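Local atomic coordinates of alpha-L-rhamnosidase (Aspergillus terreus, PDB entry 6GSZ), a protein that probably catalyses the hydrolysis of terminal non-reducing alpha-L-rhamnose residues in alpha-L-rhamnosides. Residues Ala159-Asp163 and Trp278-Gly282. Residues are numbered along the deposited sequence; the frame is centred on the assembly and turned at random.
Sequences ARIND and WSQVG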
loop_
_atom_site.group_PDB
_atom_site.type_symbol
_atom_site.label_atom_id
_atom_site.label_comp_id
_atom_site.label_asym_id
_atom_site.label_seq_id
_atom_site.Cartn_x
_atom_site.Cartn_y
_atom_site.Cartn_z
ATOM N N ALA A 159 21.414 -10.019 -2.186
ATOM C CA ALA A 159 22.308 -10.828 -2.992
ATOM C C ALA A 159 23.275 -9.971 -3.804
ATOM O O ALA A 159 22.964 -8.863 -4.235
ATOM C CB ALA A 159 21.547 -11.735 -3.929
ATOM N N ARG A 160 24.491 -10.510 -3.961
ATOM C CA ARG A 160 25.541 -9.888 -4.774
ATOM C C ARG A 160 26.131 -10.971 -5.681
ATOM O O ARG A 160 26.385 -12.106 -5.234
ATOM C CB ARG A 160 26.660 -9.304 -3.904
ATOM C CG ARG A 160 26.194 -8.333 -2.828
ATOM C CD ARG A 160 27.282 -7.634 -2.037
ATOM N NE ARG A 160 27.877 -6.603 -2.883
ATOM C CZ ARG A 160 27.354 -5.392 -3.109
ATOM N NH1 ARG A 160 26.219 -5.037 -2.528
ATOM N NH2 ARG A 160 27.978 -4.542 -3.915
ATOM N N ILE A 161 26.429 -10.624 -6.933
ATOM C CA ILE A 161 27.113 -11.518 -7.827
ATOM C C ILE A 161 28.374 -10.800 -8.297
ATOM O O ILE A 161 28.296 -9.685 -8.838
ATOM C CB ILE A 161 26.255 -11.942 -9.019
ATOM C CG1 ILE A 161 25.143 -12.873 -8.546
ATOM C CG2 ILE A 161 27.111 -12.614 -10.095
ATOM C CD1 ILE A 161 24.083 -13.149 -9.639
ATOM N N ASN A 162 29.552 -11.381 -8.011
ATOM C CA ASN A 162 30.828 -10.719 -8.315
ATOM C C ASN A 162 30.870 -9.280 -7.759
ATOM O O ASN A 162 31.261 -8.341 -8.466
ATOM C CB ASN A 162 31.111 -10.784 -9.814
ATOM C CG ASN A 162 31.091 -12.196 -10.359
ATOM O OD1 ASN A 162 31.684 -13.097 -9.755
ATOM N ND2 ASN A 162 30.481 -12.431 -11.512
ATOM N N ASP A 163 30.438 -9.124 -6.493
ATOM C CA ASP A 163 30.362 -7.840 -5.756
ATOM C C ASP A 163 29.494 -6.776 -6.441
ATOM O O ASP A 163 29.696 -5.584 -6.199
ATOM C CB ASP A 163 31.741 -7.246 -5.443
ATOM C CG ASP A 163 31.690 -6.204 -4.318
ATOM O OD1 ASP A 163 30.792 -6.305 -3.384
ATOM O OD2 ASP A 163 32.518 -5.290 -4.370
ATOM N N TRP A 278 34.148 -11.099 -0.205
ATOM C CA TRP A 278 33.413 -12.319 0.073
ATOM C C TRP A 278 32.447 -12.709 -1.048
ATOM O O TRP A 278 32.040 -13.869 -1.100
ATOM C CB TRP A 278 32.727 -12.235 1.441
ATOM C CG TRP A 278 31.523 -11.354 1.480
ATOM C CD1 TRP A 278 31.506 -10.007 1.692
ATOM C CD2 TRP A 278 30.161 -11.762 1.343
ATOM N NE1 TRP A 278 30.217 -9.537 1.677
ATOM C CE2 TRP A 278 29.380 -10.600 1.497
ATOM C CE3 TRP A 278 29.526 -12.987 1.162
ATOM C CZ2 TRP A 278 27.994 -10.625 1.451
ATOM C CZ3 TRP A 278 28.147 -13.018 1.170
ATOM C CH2 TRP A 278 27.399 -11.851 1.272
ATOM N N SER A 279 31.986 -11.746 -1.857
ATOM C CA SER A 279 31.104 -12.054 -2.967
ATOM C C SER A 279 31.850 -12.116 -4.303
ATOM O O SER A 279 31.245 -11.957 -5.345
ATOM C CB SER A 279 29.922 -11.106 -3.026
ATOM O OG SER A 279 30.300 -9.802 -3.424
ATOM N N GLN A 280 33.176 -12.344 -4.259
ATOM C CA GLN A 280 34.004 -12.463 -5.434
ATOM C C GLN A 280 34.861 -13.727 -5.355
ATOM O O GLN A 280 35.083 -14.309 -4.296
ATOM C CB GLN A 280 34.921 -11.258 -5.576
ATOM C CG GLN A 280 34.138 -10.005 -5.896
ATOM C CD GLN A 280 34.885 -8.755 -5.522
ATOM O OE1 GLN A 280 34.886 -8.316 -4.358
ATOM N NE2 GLN A 280 35.506 -8.174 -6.523
ATOM N N VAL A 281 35.311 -14.172 -6.514
ATOM C CA VAL A 281 36.191 -15.364 -6.551
ATOM C C VAL A 281 37.563 -15.053 -5.956
ATOM O O VAL A 281 37.933 -13.910 -5.746
ATOM C CB VAL A 281 36.319 -15.945 -7.962
ATOM C CG1 VAL A 281 34.962 -16.301 -8.474
ATOM C CG2 VAL A 281 37.039 -15.008 -8.917
ATOM N N GLY A 282 38.286 -16.120 -5.638
ATOM C CA GLY A 282 39.630 -15.976 -5.094
ATOM C C GLY A 282 39.627 -15.528 -3.647
ATOM O O GLY A 282 40.661 -15.085 -3.120
HETATM O O HOH W 1 34.236 -12.599 -8.786
#
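Strand 156-161 ends at Ile-161, and the backbone of Asn-162 and Asp-163 then takes two successive left-handed helical conformations (phi/psi 51/46° and 58/26°), close to a type I' turn, before the chain returns antiparallel as 164-165. Against this hairpin tip lies the irregular segment 278-282, whose CA atoms come nearest at Asn-162/Gln-280 (4.6 Å) and Asp-163/Ser-279 (5.1 Å). Ser-279 O points at the turn: Asp-163 N donates a weak hydrogen bond to it (3.2 Å, 134°), while Asn-162 N, equally near to Ser-279 O at 3.2 Å, is poorly angled for one. Ser-279 is buried, its side chain directed into the turn, with OG 3.0 Å from Asp-163 CA and 3.7 Å from Arg-160 CB. Within the hairpin, Arg-160 NE forms a salt bridge to Asp-163 OD1 (3.0 Å) and Arg-160 NH2 donates to Asp-163 O (3.0 Å), so the arginine folds over the turn beside the serine hydroxyl. Gln-280 packs beside Ser-279 on the same turn, its CD 3.5 Å from Asp-163 CB and its CG 3.8 Å from Asn-162 C. A water donates to Asn-162 OD1 (2.8 Å) and accepts from Val-281 N (3.0 Å). Asn-162 ND2 also bonds Asn-198 OD1 on strand 196-205, and Trp-278 O accepts from Arg-135 on strand 132-140 of the same antiparallel sheet. Thus, in the alpha-L-rhamnosidase N-terminal domain, the 271-290 loop packs with modest polar help on a hairpin tip tied internally by the Arg-160/Asp-163 salt bridge and to strand 196-205 through Asn-162.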